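Local coordinates for protein glycoside hydrolase family 31 (Trueperella pyogenes, PDB 5I0E) that probably hydrolyses alpha-glucosidic linkages, as a glycoside hydrolase of family 31 built around a TIM barrel, and holds bound glucose, at residues 211-216 and 553-558; 665-670 and 691-696. All coordinates share one frame; numbering follows the deposited sequence.

Contact 1: residues 211-216 and 553-558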
ATOM      1  N   LEU A 211       1.193  -1.508  -1.909  1.00 32.11           N
ATOM      2  CA  LEU A 211       2.527  -0.977  -2.163  1.00 32.12           C
ATOM      3  C   LEU A 211       3.326  -1.907  -3.081  1.00 32.67           C
ATOM      4  O   LEU A 211       4.340  -2.481  -2.669  1.00 32.50           O
ATOM      5  CB  LEU A 211       3.208  -0.723  -0.819  1.00 31.52           C
ATOM      6  CG  LEU A 211       4.677  -0.320  -0.659  1.00 31.97           C
ATOM      7  CD1 LEU A 211       5.224   0.513  -1.795  1.00 32.76           C
ATOM      8  CD2 LEU A 211       4.923   0.380   0.679  1.00 31.18           C
ATOM      9  N   PRO A 212       2.872  -2.046  -4.346  1.00 32.89           N
ATOM     10  CA  PRO A 212       3.611  -2.843  -5.301  1.00 33.66           C
ATOM     11  C   PRO A 212       4.749  -2.042  -5.898  1.00 34.45           C
ATOM     12  O   PRO A 212       4.787  -0.817  -5.764  1.00 34.75           O
ATOM     13  CB  PRO A 212       2.564  -3.131  -6.371  1.00 34.10           C
ATOM     14  CG  PRO A 212       1.750  -1.894  -6.397  1.00 33.81           C
ATOM     15  CD  PRO A 212       1.735  -1.363  -4.989  1.00 32.79           C
ATOM     16  N   MET A 213       5.663  -2.726  -6.563  1.00 35.32           N
ATOM     17  CA  MET A 213       6.697  -2.078  -7.381  1.00 36.37           C
ATOM     18  C   MET A 213       7.012  -2.999  -8.555  1.00 37.18           C
ATOM     19  O   MET A 213       6.933  -4.208  -8.405  1.00 36.96           O
ATOM     20  CB  MET A 213       7.974  -1.803  -6.572  1.00 36.65           C
ATOM     21  CG  MET A 213       7.802  -0.859  -5.386  1.00 35.78           C
ATOM     22  SD  MET A 213       9.392  -0.648  -4.587  1.00 36.31           S
ATOM     23  CE  MET A 213       8.988   0.178  -3.051  1.00 35.69           C
ATOM     24  N   PRO A 214       7.370  -2.442  -9.728  1.00 38.26           N
ATOM     25  CA  PRO A 214       7.676  -3.278 -10.893  1.00 39.45           C
ATOM     26  C   PRO A 214       9.158  -3.617 -10.914  1.00 40.38           C
ATOM     27  O   PRO A 214       9.900  -3.204 -11.814  1.00 41.86           O
ATOM     28  CB  PRO A 214       7.265  -2.391 -12.068  1.00 40.19           C
ATOM     29  CG  PRO A 214       7.419  -0.984 -11.564  1.00 39.71           C
ATOM     30  CD  PRO A 214       7.537  -1.020 -10.057  1.00 38.59           C
ATOM     31  N   PHE A 215       9.566  -4.378  -9.905  1.00 39.68           N
ATOM     32  CA  PHE A 215      10.961  -4.676  -9.636  1.00 40.26           C
ATOM     33  C   PHE A 215      11.036  -5.983  -8.877  1.00 39.82           C
ATOM     34  O   PHE A 215      10.172  -6.252  -8.053  1.00 38.58           O
ATOM     35  CB  PHE A 215      11.611  -3.567  -8.799  1.00 39.82           C
ATOM     36  CG  PHE A 215      12.800  -4.035  -8.022  1.00 40.03           C
ATOM     37  CD1 PHE A 215      14.044  -4.121  -8.620  1.00 41.36           C
ATOM     38  CD2 PHE A 215      12.665  -4.465  -6.707  1.00 39.16           C
ATOM     39  CE1 PHE A 215      15.137  -4.595  -7.920  1.00 41.45           C
ATOM     40  CE2 PHE A 215      13.761  -4.950  -6.003  1.00 39.15           C
ATOM     41  CZ  PHE A 215      14.996  -5.010  -6.616  1.00 40.40           C
ATOM     42  N   ALA A 216      12.085  -6.767  -9.130  1.00 41.02           N
ATOM     43  CA  ALA A 216      12.335  -7.997  -8.370  1.00 40.79           C
ATOM     44  C   ALA A 216      13.784  -8.464  -8.440  1.00 41.95           C
ATOM     45  O   ALA A 216      14.495  -8.174  -9.398  1.00 43.46           O
ATOM     46  CB  ALA A 216      11.417  -9.101  -8.859  1.00 40.97           C
ATOM     47  N   CYS A 553      12.520  -4.580  -1.091  1.00 36.68           N
ATOM     48  CA  CYS A 553      12.434  -3.556  -2.117  1.00 38.41           C
ATOM     49  C   CYS A 553      12.770  -2.169  -1.565  1.00 37.56           C
ATOM     50  O   CYS A 553      12.456  -1.155  -2.210  1.00 37.82           O
ATOM     51  CB  CYS A 553      11.039  -3.579  -2.748  1.00 39.30           C
ATOM     52  SG  CYS A 553      10.549  -5.261  -3.228  1.00 42.80           S
ATOM     53  N   GLY A 554      13.428  -2.129  -0.403  1.00 36.31           N
ATOM     54  CA  GLY A 554      13.923  -0.887   0.180  1.00 36.33           C
ATOM     55  C   GLY A 554      12.953  -0.081   1.040  1.00 35.36           C
ATOM     56  O   GLY A 554      13.226   1.087   1.329  1.00 34.89           O
ATOM     57  N   ILE A 555      11.831  -0.691   1.442  1.00 34.24           N
ATOM     58  CA  ILE A 555      10.941  -0.098   2.433  1.00 33.41           C
ATOM     59  C   ILE A 555      11.467  -0.490   3.809  1.00 33.19           C
ATOM     60  O   ILE A 555      11.145  -1.563   4.337  1.00 33.08           O
ATOM     61  CB  ILE A 555       9.487  -0.564   2.254  1.00 32.87           C
ATOM     62  CG1 ILE A 555       8.951  -0.177   0.870  1.00 33.42           C
ATOM     63  CG2 ILE A 555       8.596  -0.001   3.355  1.00 32.48           C
ATOM     64  CD1 ILE A 555       8.924   1.312   0.556  1.00 33.96           C
ATOM     65  N   LEU A 556      12.273   0.393   4.389  1.00 32.95           N
ATOM     66  CA  LEU A 556      13.060   0.059   5.571  1.00 32.83           C
ATOM     67  C   LEU A 556      12.260   0.198   6.845  1.00 31.24           C
ATOM     68  O   LEU A 556      12.328  -0.665   7.704  1.00 30.55           O
ATOM     69  CB  LEU A 556      14.282   0.963   5.649  1.00 34.22           C
ATOM     70  CG  LEU A 556      15.353   0.619   6.685  1.00 35.20           C
ATOM     71  CD1 LEU A 556      16.201  -0.537   6.187  1.00 36.48           C
ATOM     72  CD2 LEU A 556      16.243   1.826   6.946  1.00 36.52           C
ATOM     73  N   TYR A 557      11.536   1.313   6.972  1.00 30.04           N
ATOM     74  CA  TYR A 557      10.801   1.629   8.173  1.00 28.78           C
ATOM     75  C   TYR A 557       9.361   1.122   8.086  1.00 28.21           C
ATOM     76  O   TYR A 557       8.414   1.881   7.835  1.00 28.61           O
ATOM     77  CB  TYR A 557      10.827   3.128   8.436  1.00 29.07           C
ATOM     78  CG  TYR A 557      12.189   3.765   8.519  1.00 29.79           C
ATOM     79  CD1 TYR A 557      12.991   3.578   9.632  1.00 30.37           C
ATOM     80  CD2 TYR A 557      12.645   4.629   7.510  1.00 30.51           C
ATOM     81  CE1 TYR A 557      14.247   4.199   9.725  1.00 31.96           C
ATOM     82  CE2 TYR A 557      13.882   5.267   7.590  1.00 31.77           C
ATOM     83  CZ  TYR A 557      14.691   5.053   8.697  1.00 32.58           C
ATOM     84  OH  TYR A 557      15.928   5.665   8.813  1.00 33.88           O
ATOM     85  N   TRP A 558       9.204  -0.173   8.329  1.00 27.59           N
ATOM     86  CA  TRP A 558       7.955  -0.876   8.150  1.00 26.69           C
ATOM     87  C   TRP A 558       7.379  -1.330   9.482  1.00 26.57           C
ATOM     88  O   TRP A 558       8.111  -1.784  10.357  1.00 27.24           O
ATOM     89  CB  TRP A 558       8.205  -2.081   7.248  1.00 27.25           C
ATOM     90  CG  TRP A 558       7.034  -2.929   7.018  1.00 26.46           C
ATOM     91  CD1 TRP A 558       6.165  -2.844   6.002  1.00 26.52           C
ATOM     92  CD2 TRP A 558       6.587  -3.989   7.854  1.00 26.48           C
ATOM     93  NE1 TRP A 558       5.187  -3.801   6.135  1.00 26.49           N
ATOM     94  CE2 TRP A 558       5.428  -4.514   7.276  1.00 26.39           C
ATOM     95  CE3 TRP A 558       7.058  -4.550   9.045  1.00 26.63           C
ATOM     96  CZ2 TRP A 558       4.739  -5.590   7.838  1.00 26.63           C
ATOM     97  CZ3 TRP A 558       6.373  -5.598   9.603  1.00 26.40           C
ATOM     98  CH2 TRP A 558       5.224  -6.109   9.004  1.00 26.34           C
TER
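L211, M213 and F215, on a chain that leads into an inner strand of a mixed beta sheet, meet C553 and I555, in the turn that follows a TIM-barrel helix, across well-separated backbones: the nearest CA atoms, those of L211 and I555, are 9.6 Å apart. Residues 211-216 turn a corner at P214, the centre of an inverse gamma turn, whereas 553-558 leaves helix 537-551 through a Schellman motif with G554 as its C-prime residue and runs to barrel strand 558-561. Side chains bridge most of the gap, together with the C553 carbonyl, which lies against the M213 thioether. M213 reaches both C553 and I555. With CG beside the backbone N (chi1 -62°) and the chain extended beyond it, its SD comes 3.8 Å from CB of C553, and its CE lies 3.8 Å from CD1 of I555, whose side chain it crosses obliquely. L211 and I555 approach tip to tip, CD2 of the former 4.1 Å from CG1 of the latter. The buried C553 oxygen has a polar partner in Q523. F280 stacks on the F215 ring, and at that ring's edge, near its plane, SG of C553 sits 4.1 Å from CD2 of F215.

Contact 2: residues 665-670 and 691-696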
ATOM      1  N   TRP A 665      15.500 -21.285   2.148  1.00 40.36           N
ATOM      2  CA  TRP A 665      14.213 -21.143   1.454  1.00 39.58           C
ATOM      3  C   TRP A 665      13.111 -22.014   2.066  1.00 39.19           C
ATOM      4  O   TRP A 665      11.934 -21.724   1.892  1.00 38.03           O
ATOM      5  CB  TRP A 665      14.366 -21.386  -0.070  1.00 40.88           C
ATOM      6  CG  TRP A 665      15.363 -20.424  -0.692  1.00 41.06           C
ATOM      7  CD1 TRP A 665      16.672 -20.686  -1.012  1.00 42.09           C
ATOM      8  CD2 TRP A 665      15.155 -19.036  -0.979  1.00 39.86           C
ATOM      9  NE1 TRP A 665      17.275 -19.549  -1.497  1.00 41.91           N
ATOM     10  CE2 TRP A 665      16.366 -18.525  -1.482  1.00 40.59           C
ATOM     11  CE3 TRP A 665      14.059 -18.175  -0.864  1.00 38.95           C
ATOM     12  CZ2 TRP A 665      16.503 -17.193  -1.882  1.00 40.25           C
ATOM     13  CZ3 TRP A 665      14.201 -16.843  -1.256  1.00 38.25           C
ATOM     14  CH2 TRP A 665      15.409 -16.367  -1.755  1.00 38.93           C
ATOM     15  N   ALA A 666      13.477 -23.066   2.800  1.00 39.67           N
ATOM     16  CA  ALA A 666      12.475 -23.826   3.552  1.00 39.75           C
ATOM     17  C   ALA A 666      12.031 -23.116   4.831  1.00 38.88           C
ATOM     18  O   ALA A 666      11.140 -23.613   5.493  1.00 39.60           O
ATOM     19  CB  ALA A 666      12.979 -25.217   3.879  1.00 41.00           C
ATOM     20  N   HIS A 667      12.622 -21.971   5.185  1.00 38.08           N
ATOM     21  CA  HIS A 667      12.244 -21.233   6.409  1.00 37.47           C
ATOM     22  C   HIS A 667      11.961 -19.736   6.116  1.00 36.47           C
ATOM     23  O   HIS A 667      12.652 -18.843   6.619  1.00 35.86           O
ATOM     24  CB  HIS A 667      13.337 -21.442   7.464  1.00 37.56           C
ATOM     25  CG  HIS A 667      13.646 -22.890   7.701  1.00 38.72           C
ATOM     26  ND1 HIS A 667      12.965 -23.655   8.622  1.00 38.88           N
ATOM     27  CD2 HIS A 667      14.513 -23.726   7.087  1.00 39.98           C
ATOM     28  CE1 HIS A 667      13.419 -24.895   8.584  1.00 40.21           C
ATOM     29  NE2 HIS A 667      14.355 -24.965   7.657  1.00 40.90           N
ATOM     30  N   PRO A 668      10.942 -19.466   5.280  1.00 36.55           N
ATOM     31  CA  PRO A 668      10.713 -18.107   4.777  1.00 36.25           C
ATOM     32  C   PRO A 668      10.111 -17.090   5.758  1.00 35.74           C
ATOM     33  O   PRO A 668       9.973 -15.926   5.384  1.00 34.66           O
ATOM     34  CB  PRO A 668       9.757 -18.329   3.594  1.00 36.64           C
ATOM     35  CG  PRO A 668       9.052 -19.597   3.903  1.00 37.06           C
ATOM     36  CD  PRO A 668      10.066 -20.451   4.611  1.00 37.37           C
ATOM     37  N   ARG A 669       9.731 -17.509   6.970  1.00 36.38           N
ATOM     38  CA  ARG A 669       9.295 -16.556   8.001  1.00 36.28           C
ATOM     39  C   ARG A 669      10.277 -16.383   9.159  1.00 35.30           C
ATOM     40  O   ARG A 669       9.943 -15.732  10.166  1.00 34.58           O
ATOM     41  CB  ARG A 669       7.890 -16.894   8.491  1.00 37.68           C
ATOM     42  CG  ARG A 669       6.872 -16.579   7.421  1.00 39.45           C
ATOM     43  CD  ARG A 669       5.447 -16.585   7.933  1.00 41.48           C
ATOM     44  NE  ARG A 669       4.599 -17.223   6.940  1.00 44.65           N
ATOM     45  CZ  ARG A 669       4.449 -18.548   6.803  1.00 46.67           C
ATOM     46  NH1 ARG A 669       5.038 -19.433   7.631  1.00 46.74           N
ATOM     47  NH2 ARG A 669       3.663 -18.988   5.830  1.00 47.84           N
ATOM     48  N   GLN A 670      11.480 -16.924   8.983  1.00 34.62           N
ATOM     49  CA  GLN A 670      12.654 -16.473   9.722  1.00 34.57           C
ATOM     50  C   GLN A 670      13.215 -15.266   9.003  1.00 33.71           C
ATOM     51  O   GLN A 670      13.181 -15.208   7.773  1.00 33.70           O
ATOM     52  CB  GLN A 670      13.767 -17.523   9.731  1.00 35.54           C
ATOM     53  CG  GLN A 670      13.332 -18.860  10.270  1.00 36.29           C
ATOM     54  CD  GLN A 670      14.447 -19.848  10.511  1.00 37.01           C
ATOM     55  OE1 GLN A 670      14.178 -20.938  10.990  1.00 38.01           O
ATOM     56  NE2 GLN A 670      15.686 -19.498  10.172  1.00 37.30           N
ATOM     57  N   THR A 691      11.043 -24.715  16.176  1.00 38.63           N
ATOM     58  CA  THR A 691      12.276 -25.127  15.500  1.00 39.77           C
ATOM     59  C   THR A 691      12.777 -23.997  14.590  1.00 39.14           C
ATOM     60  O   THR A 691      11.986 -23.419  13.885  1.00 38.71           O
ATOM     61  CB  THR A 691      12.032 -26.427  14.719  1.00 40.94           C
ATOM     62  OG1 THR A 691      11.750 -27.481  15.654  1.00 42.41           O
ATOM     63  CG2 THR A 691      13.244 -26.822  13.921  1.00 41.95           C
ATOM     64  N   THR A 692      14.079 -23.682  14.653  1.00 39.75           N
ATOM     65  CA  THR A 692      14.731 -22.614  13.860  1.00 39.65           C
ATOM     66  C   THR A 692      15.915 -23.180  13.042  1.00 40.85           C
ATOM     67  O   THR A 692      16.711 -23.958  13.565  1.00 41.75           O
ATOM     68  CB  THR A 692      15.290 -21.501  14.779  1.00 39.26           C
ATOM     69  OG1 THR A 692      14.229 -20.907  15.531  1.00 39.03           O
ATOM     70  CG2 THR A 692      15.961 -20.394  13.977  1.00 39.02           C
ATOM     71  N   TYR A 693      16.037 -22.799  11.768  1.00 40.82           N
ATOM     72  CA  TYR A 693      17.268 -23.112  11.014  1.00 41.80           C
ATOM     73  C   TYR A 693      18.322 -22.011  11.195  1.00 41.50           C
ATOM     74  O   TYR A 693      18.099 -20.858  10.813  1.00 41.02           O
ATOM     75  CB  TYR A 693      17.019 -23.366   9.519  1.00 41.97           C
ATOM     76  CG  TYR A 693      18.323 -23.640   8.797  1.00 42.89           C
ATOM     77  CD1 TYR A 693      18.980 -24.871   8.941  1.00 44.00           C
ATOM     78  CD2 TYR A 693      18.945 -22.642   8.038  1.00 42.64           C
ATOM     79  CE1 TYR A 693      20.191 -25.103   8.315  1.00 45.10           C
ATOM     80  CE2 TYR A 693      20.165 -22.865   7.418  1.00 43.91           C
ATOM     81  CZ  TYR A 693      20.775 -24.096   7.552  1.00 45.12           C
ATOM     82  OH  TYR A 693      21.965 -24.308   6.928  1.00 46.47           O
ATOM     83  N   LEU A 694      19.466 -22.386  11.763  1.00 42.28           N
ATOM     84  CA  LEU A 694      20.595 -21.481  11.927  1.00 42.60           C
ATOM     85  C   LEU A 694      21.564 -21.629  10.762  1.00 43.99           C
ATOM     86  O   LEU A 694      22.038 -22.734  10.500  1.00 44.89           O
ATOM     87  CB  LEU A 694      21.353 -21.779  13.222  1.00 42.74           C
ATOM     88  CG  LEU A 694      20.572 -21.693  14.524  1.00 42.02           C
ATOM     89  CD1 LEU A 694      21.485 -22.097  15.669  1.00 42.71           C
ATOM     90  CD2 LEU A 694      19.963 -20.308  14.760  1.00 40.68           C
ATOM     91  N   PRO A 695      21.888 -20.517  10.079  1.00 44.60           N
ATOM     92  CA  PRO A 695      22.896 -20.601   9.020  1.00 46.96           C
ATOM     93  C   PRO A 695      24.301 -20.784   9.597  1.00 49.69           C
ATOM     94  O   PRO A 695      24.451 -20.816  10.815  1.00 49.66           O
ATOM     95  CB  PRO A 695      22.759 -19.270   8.278  1.00 45.76           C
ATOM     96  CG  PRO A 695      22.073 -18.350   9.206  1.00 43.81           C
ATOM     97  CD  PRO A 695      21.400 -19.144  10.280  1.00 43.30           C
ATOM     98  N   GLU A 696      25.302 -20.922   8.728  1.00 53.09           N
ATOM     99  CA  GLU A 696      26.664 -21.238   9.169  1.00 56.16           C
ATOM    100  C   GLU A 696      27.251 -20.118  10.046  1.00 54.99           C
ATOM    101  O   GLU A 696      27.069 -18.942   9.759  1.00 54.03           O
ATOM    102  CB  GLU A 696      27.585 -21.623   7.979  1.00 60.38           C
ATOM    103  CG  GLU A 696      27.607 -23.142   7.708  1.00 63.85           C
ATOM    104  CD  GLU A 696      28.130 -23.548   6.325  1.00 67.58           C
ATOM    105  OE1 GLU A 696      27.295 -23.784   5.410  1.00 69.40           O
ATOM    106  OE2 GLU A 696      29.369 -23.654   6.148  1.00 69.93           O
TER
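Q670 sets its amide against the main chain of Y693, and two hydrogen bonds, to N and O of that residue, join a type I beta turn to a strand in the C-terminal domain of this family 31 enzyme. The turn runs from H667 to Q670 and leads into strand 671-673; Y693 belongs to strand 689-694, which pairs with 712-717. From CB, the Q670 chain sets out with CG beside its own backbone N (chi1 -56°) and then stretches straight, carrying the amide across to the strand. CD comes next, 3.8 Å from CG2 of T692. At the end the two amide atoms divide the work. OE1 accepts the N-H of Y693 at 2.7 Å, the donor lying in the carbonyl plane on a lone pair, and also touches CA of T692. NE2 donates to O of Y693 at 2.8 Å, with an N-H...O angle of 162° and the acceptor almost within the amide plane. Two bonds to one residue fix the rotation of the amide and engage both polar atoms of a buried side chain. Beside this pair of bonds, H667 and Y693 pack against each other, their side chains crossing at about a right angle. The rings are nearly parallel but slid apart, with little overlap. Each ring has a polar tether of its own: D661 bonds OH of Y693, and E663 bonds NE2 of H667. One face of the imidazole receives a CH-pi contact from CB of Y693, 3.5 Å from CD2 of H667.

In the fold
Followed from the N terminus, the chain passes through an antiparallel sheet and the first strands of two further sheets before reaching 211-216, which leads into strand 215-219 of a five-stranded mixed sheet. It then runs on through most of the TIM barrel before 553-558 returns to that region, so contact 1 closes a long loop of 336 residues and ties a beta sheet ahead of the barrel to the barrel itself. Contact 2 opens afterwards and closes a short loop of 20 residues inside the C-terminal domain. The two therefore follow in series, neither nested nor crossed, with centres about 22 Å apart. Helix 537-551 links their surroundings: it precedes 553-558, and R669 rests against it.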